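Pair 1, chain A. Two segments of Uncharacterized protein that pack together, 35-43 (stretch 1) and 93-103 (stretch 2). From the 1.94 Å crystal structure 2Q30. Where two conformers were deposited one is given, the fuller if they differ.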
# COMPACT_ATOMS: atom_id res chain seq x y z
N ILE A 35 1.38 -6.52 -7.55
CA ILE A 35 1.97 -5.70 -6.52
C ILE A 35 3.47 -5.70 -6.80
O ILE A 35 4.09 -6.77 -6.81
CB ILE A 35 1.66 -6.24 -5.11
CG1 ILE A 35 0.16 -6.46 -4.91
CG2 ILE A 35 2.20 -5.28 -4.05
CD1 ILE A 35 -0.23 -7.04 -3.50
N VAL A 36 4.03 -4.51 -7.00
CA VAL A 36 5.45 -4.33 -7.27
C VAL A 36 6.01 -3.15 -6.51
O VAL A 36 5.32 -2.13 -6.30
CB VAL A 36 5.71 -4.14 -8.79
CG1 VAL A 36 5.52 -5.44 -9.52
CG2 VAL A 36 4.81 -3.04 -9.37
N SER A 37 7.26 -3.28 -6.08
CA SER A 37 7.94 -2.23 -5.35
C SER A 37 8.97 -1.60 -6.27
O SER A 37 9.44 -2.24 -7.22
CB SER A 37 8.60 -2.74 -4.08
OG SER A 37 9.65 -3.62 -4.34
N PHE A 38 9.28 -0.34 -5.97
CA PHE A 38 10.33 0.43 -6.66
C PHE A 38 11.17 1.07 -5.58
O PHE A 38 10.63 1.71 -4.67
CB PHE A 38 9.74 1.46 -7.59
CG PHE A 38 8.94 0.87 -8.71
CD1 PHE A 38 7.58 0.63 -8.57
CD2 PHE A 38 9.54 0.59 -9.95
CE1 PHE A 38 6.84 0.10 -9.64
CE2 PHE A 38 8.82 0.05 -10.99
CZ PHE A 38 7.46 -0.18 -10.85
N THR A 39 12.48 0.82 -5.61
CA THR A 39 13.41 1.34 -4.60
C THR A 39 14.36 2.29 -5.34
O THR A 39 14.97 1.91 -6.35
CB THR A 39 14.18 0.25 -3.89
OG1 THR A 39 13.25 -0.76 -3.42
CG2 THR A 39 14.98 0.84 -2.72
N PHE A 40 14.45 3.50 -4.82
CA PHE A 40 15.19 4.56 -5.43
C PHE A 40 16.24 5.11 -4.51
O PHE A 40 16.00 5.26 -3.31
CB PHE A 40 14.25 5.74 -5.69
CG PHE A 40 13.03 5.41 -6.47
CD1 PHE A 40 13.04 5.47 -7.85
CD2 PHE A 40 11.83 5.07 -5.83
CE1 PHE A 40 11.89 5.18 -8.59
CE2 PHE A 40 10.68 4.79 -6.56
CZ PHE A 40 10.72 4.86 -7.95
N LYS A 41 17.40 5.41 -5.09
CA LYS A 41 18.39 6.26 -4.44
C LYS A 41 17.86 7.66 -4.71
O LYS A 41 17.10 7.87 -5.68
CB LYS A 41 19.80 6.12 -5.02
CG LYS A 41 20.52 4.80 -4.72
CD LYS A 41 20.77 4.55 -3.22
CE LYS A 41 21.70 5.53 -2.52
NZ LYS A 41 21.70 5.26 -1.02
N ALA A 42 18.22 8.60 -3.84
CA ALA A 42 17.81 10.01 -3.97
C ALA A 42 18.13 10.52 -5.37
O ALA A 42 19.22 10.26 -5.89
CB ALA A 42 18.53 10.88 -2.90
N GLY A 43 17.16 11.18 -6.00
CA GLY A 43 17.32 11.71 -7.36
C GLY A 43 16.93 10.76 -8.47
O GLY A 43 16.82 11.19 -9.61
N GLY A 93 4.36 8.69 -12.74
CA GLY A 93 5.77 8.45 -12.52
C GLY A 93 6.08 8.82 -11.12
O GLY A 93 5.22 9.40 -10.40
N VAL A 94 7.30 8.49 -10.70
CA VAL A 94 7.73 8.77 -9.31
C VAL A 94 9.16 9.28 -9.34
O VAL A 94 9.96 8.72 -10.05
CB VAL A 94 7.69 7.50 -8.46
CG1 VAL A 94 8.21 7.77 -7.08
CG2 VAL A 94 6.27 6.92 -8.39
N ARG A 95 9.44 10.35 -8.58
CA ARG A 95 10.77 10.93 -8.46
C ARG A 95 11.15 10.89 -6.99
O ARG A 95 10.36 11.31 -6.15
CB ARG A 95 10.74 12.35 -8.98
CG ARG A 95 12.10 12.96 -9.19
CD ARG A 95 11.93 14.31 -9.85
NE ARG A 95 11.47 14.14 -11.21
CZ ARG A 95 10.57 14.89 -11.86
NH1 ARG A 95 9.90 15.89 -11.31
NH2 ARG A 95 10.29 14.57 -13.10
N ALA A 96 12.33 10.37 -6.68
CA ALA A 96 12.79 10.28 -5.31
C ALA A 96 13.61 11.53 -4.96
O ALA A 96 14.57 11.86 -5.67
CB ALA A 96 13.64 9.08 -5.14
N VAL A 97 13.22 12.23 -3.89
CA VAL A 97 14.00 13.36 -3.37
C VAL A 97 15.07 12.78 -2.42
O VAL A 97 16.23 13.17 -2.48
CB VAL A 97 13.12 14.43 -2.68
CG1 VAL A 97 13.99 15.46 -1.94
CG2 VAL A 97 12.20 15.11 -3.73
N THR A 98 14.65 11.89 -1.52
CA THR A 98 15.55 11.16 -0.62
C THR A 98 15.56 9.73 -1.14
O THR A 98 14.83 9.38 -2.08
CB THR A 98 15.04 11.13 0.85
OG1 THR A 98 13.82 10.39 0.95
CG2 THR A 98 14.82 12.52 1.42
N ASP A 99 16.37 8.87 -0.50
CA ASP A 99 16.29 7.41 -0.81
C ASP A 99 14.85 7.02 -0.46
O ASP A 99 14.32 7.44 0.57
CB ASP A 99 17.26 6.58 0.02
CG ASP A 99 18.72 6.83 -0.33
OD1 ASP A 99 19.03 7.51 -1.32
OD2 ASP A 99 19.55 6.27 0.39
N MSE A 100 14.21 6.26 -1.34
CA MSE A 100 12.78 6.05 -1.24
C MSE A 100 12.35 4.69 -1.74
O MSE A 100 12.94 4.15 -2.68
CB MSE A 100 12.13 7.10 -2.13
CG MSE A 100 10.65 7.29 -1.97
SE MSE A 100 10.00 8.32 -3.48
CE MSE A 100 9.70 6.94 -4.68
N LYS A 101 11.33 4.14 -1.08
CA LYS A 101 10.71 2.92 -1.55
C LYS A 101 9.20 3.13 -1.60
O LYS A 101 8.60 3.71 -0.68
CB LYS A 101 11.11 1.70 -0.74
CG LYS A 101 10.69 0.39 -1.35
CD LYS A 101 11.26 -0.80 -0.61
CE LYS A 101 10.90 -2.15 -1.24
NZ LYS A 101 11.66 -3.27 -0.57
N VAL A 102 8.61 2.66 -2.70
CA VAL A 102 7.17 2.70 -2.91
C VAL A 102 6.64 1.32 -3.28
O VAL A 102 7.38 0.49 -3.77
CB VAL A 102 6.74 3.74 -3.99
CG1 VAL A 102 7.23 5.13 -3.58
CG2 VAL A 102 7.23 3.35 -5.38
N LEU A 103 5.35 1.12 -3.02
CA LEU A 103 4.64 -0.11 -3.36
C LEU A 103 3.52 0.26 -4.30
O LEU A 103 2.74 1.15 -4.01
CB LEU A 103 4.06 -0.76 -2.11
CG LEU A 103 3.50 -2.18 -2.33
CD1 LEU A 103 4.58 -3.15 -2.82
CD2 LEU A 103 2.90 -2.68 -1.00
O HOH W 1 10.45 -5.23 -2.27
O HOH W 2 14.07 -2.98 -2.05

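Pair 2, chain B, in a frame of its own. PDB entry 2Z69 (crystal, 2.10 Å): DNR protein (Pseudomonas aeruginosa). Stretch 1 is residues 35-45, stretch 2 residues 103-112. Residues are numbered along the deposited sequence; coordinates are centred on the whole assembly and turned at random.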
# COMPACT_ATOMS: atom_id res chain seq x y z
N SER B 35 4.31 23.51 4.99
CA SER B 35 5.55 23.26 4.26
C SER B 35 6.63 24.32 4.53
O SER B 35 6.35 25.39 5.03
CB SER B 35 5.27 23.12 2.75
OG SER B 35 5.05 24.38 2.15
N ASP B 36 7.88 23.98 4.21
CA ASP B 36 9.01 24.91 4.24
C ASP B 36 9.50 25.13 2.81
O ASP B 36 9.57 24.21 2.02
CB ASP B 36 10.18 24.30 5.01
CG ASP B 36 9.83 24.00 6.46
OD1 ASP B 36 9.18 24.86 7.10
OD2 ASP B 36 10.24 22.92 6.96
N LEU B 37 9.88 26.36 2.50
CA LEU B 37 10.59 26.64 1.27
C LEU B 37 12.09 26.38 1.46
O LEU B 37 12.70 26.82 2.48
CB LEU B 37 10.37 28.09 0.89
CG LEU B 37 10.95 28.47 -0.46
CD1 LEU B 37 10.20 27.77 -1.55
CD2 LEU B 37 10.86 30.01 -0.58
N VAL B 38 12.69 25.68 0.50
CA VAL B 38 14.07 25.22 0.66
C VAL B 38 14.85 25.70 -0.53
O VAL B 38 14.45 25.47 -1.68
CB VAL B 38 14.18 23.65 0.76
CG1 VAL B 38 15.65 23.20 0.85
CG2 VAL B 38 13.36 23.12 1.94
N ASN B 39 15.96 26.36 -0.25
CA ASN B 39 16.79 26.94 -1.30
C ASN B 39 18.17 26.29 -1.32
O ASN B 39 18.84 26.26 -0.27
CB ASN B 39 16.96 28.42 -1.03
CG ASN B 39 15.66 29.17 -1.06
OD1 ASN B 39 14.97 29.19 -2.06
ND2 ASN B 39 15.36 29.88 0.03
N LEU B 40 18.64 25.86 -2.50
CA LEU B 40 19.92 25.11 -2.51
C LEU B 40 20.86 25.49 -3.61
O LEU B 40 20.43 25.67 -4.72
CB LEU B 40 19.67 23.60 -2.63
CG LEU B 40 18.97 22.82 -1.49
CD1 LEU B 40 18.68 21.42 -1.99
CD2 LEU B 40 19.74 22.80 -0.15
N ASP B 41 22.15 25.58 -3.28
CA ASP B 41 23.18 25.79 -4.28
C ASP B 41 23.51 24.44 -4.91
O ASP B 41 23.19 23.41 -4.35
CB ASP B 41 24.41 26.37 -3.62
CG ASP B 41 24.31 27.87 -3.44
OD1 ASP B 41 23.51 28.52 -4.18
OD2 ASP B 41 25.06 28.39 -2.59
N LYS B 42 24.15 24.47 -6.07
CA LYS B 42 24.68 23.29 -6.72
C LYS B 42 25.60 22.63 -5.76
O LYS B 42 26.49 23.30 -5.19
CB LYS B 42 25.51 23.70 -7.97
CG LYS B 42 26.28 22.54 -8.63
CD LYS B 42 27.41 23.02 -9.56
CE LYS B 42 26.95 23.94 -10.66
NZ LYS B 42 25.88 23.31 -11.49
N GLY B 43 25.40 21.33 -5.55
CA GLY B 43 26.29 20.56 -4.69
C GLY B 43 25.74 20.45 -3.27
O GLY B 43 26.28 19.71 -2.46
N ALA B 44 24.66 21.18 -2.96
CA ALA B 44 24.16 21.21 -1.58
C ALA B 44 23.22 20.02 -1.37
O ALA B 44 22.58 19.59 -2.32
CB ALA B 44 23.42 22.54 -1.29
N TYR B 45 23.15 19.50 -0.13
CA TYR B 45 22.32 18.35 0.16
C TYR B 45 20.89 18.70 0.48
O TYR B 45 20.65 19.63 1.25
CB TYR B 45 22.94 17.52 1.29
CG TYR B 45 24.26 16.94 0.84
CD1 TYR B 45 25.45 17.57 1.17
CD2 TYR B 45 24.29 15.85 -0.03
CE1 TYR B 45 26.70 17.07 0.71
CE2 TYR B 45 25.50 15.33 -0.50
CZ TYR B 45 26.70 15.94 -0.12
OH TYR B 45 27.88 15.46 -0.59
N ALA B 103 20.25 12.90 -1.20
CA ALA B 103 19.70 13.67 -2.33
C ALA B 103 20.52 14.94 -2.38
O ALA B 103 20.65 15.63 -1.36
CB ALA B 103 18.25 13.99 -2.10
N GLN B 104 21.07 15.25 -3.56
CA GLN B 104 21.99 16.37 -3.73
C GLN B 104 21.58 17.17 -4.94
O GLN B 104 21.30 16.60 -5.99
CB GLN B 104 23.44 15.87 -3.94
CG GLN B 104 24.52 16.99 -3.94
CD GLN B 104 25.96 16.44 -4.04
OE1 GLN B 104 26.92 17.03 -3.54
NE2 GLN B 104 26.09 15.33 -4.66
N ALA B 105 21.57 18.49 -4.83
CA ALA B 105 21.23 19.34 -5.96
C ALA B 105 22.41 19.31 -6.93
O ALA B 105 23.56 19.44 -6.52
CB ALA B 105 20.97 20.76 -5.49
N VAL B 106 22.12 19.09 -8.21
CA VAL B 106 23.17 19.16 -9.22
C VAL B 106 23.22 20.54 -9.93
O VAL B 106 24.16 20.79 -10.66
CB VAL B 106 23.07 18.04 -10.25
CG1 VAL B 106 22.79 16.68 -9.57
CG2 VAL B 106 22.02 18.34 -11.21
N VAL B 107 22.22 21.40 -9.70
CA VAL B 107 22.22 22.84 -10.09
C VAL B 107 21.51 23.62 -8.97
O VAL B 107 20.88 23.00 -8.12
CB VAL B 107 21.48 23.09 -11.43
CG1 VAL B 107 22.18 22.39 -12.60
CG2 VAL B 107 20.05 22.64 -11.33
N PRO B 108 21.60 24.98 -8.95
CA PRO B 108 20.82 25.74 -7.98
C PRO B 108 19.36 25.33 -8.07
O PRO B 108 18.80 25.31 -9.18
CB PRO B 108 20.98 27.18 -8.45
CG PRO B 108 22.37 27.21 -9.10
CD PRO B 108 22.41 25.86 -9.83
N SER B 109 18.75 25.00 -6.93
CA SER B 109 17.41 24.41 -6.93
C SER B 109 16.54 25.05 -5.85
O SER B 109 17.05 25.61 -4.87
CB SER B 109 17.52 22.87 -6.70
OG SER B 109 18.32 22.25 -7.72
N GLN B 110 15.23 24.95 -6.02
CA GLN B 110 14.31 25.41 -5.02
C GLN B 110 13.24 24.34 -4.81
O GLN B 110 12.74 23.76 -5.77
CB GLN B 110 13.67 26.76 -5.41
CG GLN B 110 12.90 27.38 -4.27
CD GLN B 110 12.42 28.79 -4.54
OE1 GLN B 110 11.66 29.01 -5.46
NE2 GLN B 110 12.85 29.74 -3.72
N LEU B 111 12.89 24.10 -3.55
CA LEU B 111 11.94 23.03 -3.22
C LEU B 111 10.91 23.45 -2.20
O LEU B 111 11.12 24.45 -1.51
CB LEU B 111 12.66 21.78 -2.68
CG LEU B 111 13.89 21.36 -3.49
CD1 LEU B 111 15.12 21.66 -2.62
CD2 LEU B 111 13.86 19.90 -3.80
N PHE B 112 9.81 22.69 -2.15
CA PHE B 112 8.89 22.66 -1.03
C PHE B 112 9.20 21.41 -0.24
O PHE B 112 9.30 20.35 -0.83
CB PHE B 112 7.46 22.54 -1.54
CG PHE B 112 6.89 23.82 -2.08
CD1 PHE B 112 6.18 23.82 -3.27
CD2 PHE B 112 7.04 25.01 -1.37
CE1 PHE B 112 5.61 24.99 -3.78
CE2 PHE B 112 6.47 26.21 -1.87
CZ PHE B 112 5.75 26.19 -3.08
O HOH W 3 25.30 21.45 -13.18

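Superposing N, CA and C of 14 central residues brings pair 2 onto pair 1 with an RMSD of 0.4 Å. In both pairs a strand of stretch 1 runs antiparallel to the second strand of stretch 2: the axes approach to 4.7 Å, and the N-to-C directions differ by 170° in pair 1 and 163° in pair 2. The hydrogen-bonded rungs coincide. Phe38(A) matches Val38(B) and Val102(A) matches Leu111(B); Phe38(A) N to Val102(A) O and Val102(A) N to Phe38(A) O are both 3.0 Å, and Val38(B) N to Leu111(B) O and Leu111(B) N to Val38(B) O are both 2.8 Å. One rung on, Phe40(A) N to Met100(A) O is 2.7 Å and Met100(A) N to Phe40(A) O 2.8 Å, while Leu40(B) N to Ser109(B) O and Ser109(B) N to Leu40(B) O are both 2.9 Å.

Beyond the strand the match persists. Gly43(A) N donates to Ala96(A) O at 2.7 Å, and Gly43(B) N donates to Ala105(B) O at 2.8 Å. The phi/psi values, 89/-12 and 96/-9, explain the shared glycine: a CB would be jammed against the carbonyl O of the preceding residue. The matched alanines point their CB toward stretch 1.

The face bearing Phe38(A) and Phe40(A), or Val38(B) and Leu40(B), is filled differently. In pair 1 Phe40(A), with 115 Å² of the residue covered by stretch 2, is the dominant filler. Its CB lies 3.4 Å from Ala96(A) CB, and its ring atom CE2 reaches Val94(A) CG1 and Val102(A) CG2, both at 3.9 Å; Val102(A) CG2 sits at the ring edge, near its plane. The selenium of Met100(A) stands 5.2 Å from the ring centroid, in an oblique position. Pair 2 places the smaller Leu40(B) here and Ser109(B) where pair 1 has selenomethionine. Leu40(B) CD1 meets Leu111(B) CD1 at 3.6 Å and Ala105(B) CB at 4.2 Å, while Val38(B) CG1 packs on Leu111(B) CD1 at 3.8 Å. Ser109(B) OG instead turns to its own stretch, donating to Val107(B) O at 2.7 Å.

On the other face, the position shared by Lys101(A) and Gln110(B) shows two polar solutions. Lys101(A) is extended, all four chi angles t, and its NZ donates to two waters, at 2.9 and 2.8 Å; these donate in turn to Ser37(A) OG and Thr39(A) OG1, each at 2.7 Å. Gln110(B) dispenses with water: its NE2 donates directly to Asn39(B) OD1 at 2.7 Å.

The bend past Phe40(A) and Leu40(B) also differs in chemistry. Asp99(A) serves stretch 1 with both carboxylate oxygens: OD2 forms a salt bridge with Lys41(A) NZ at 2.8 Å, and OD1 accepts from Ala42(A) N at 2.9 Å. Its match, Pro108(B), has no such acceptor. There the lysine belongs to the next position, and Lys42(B) NZ donates to Val106(B) O at 3.2 Å, with a water bridging the same two atoms.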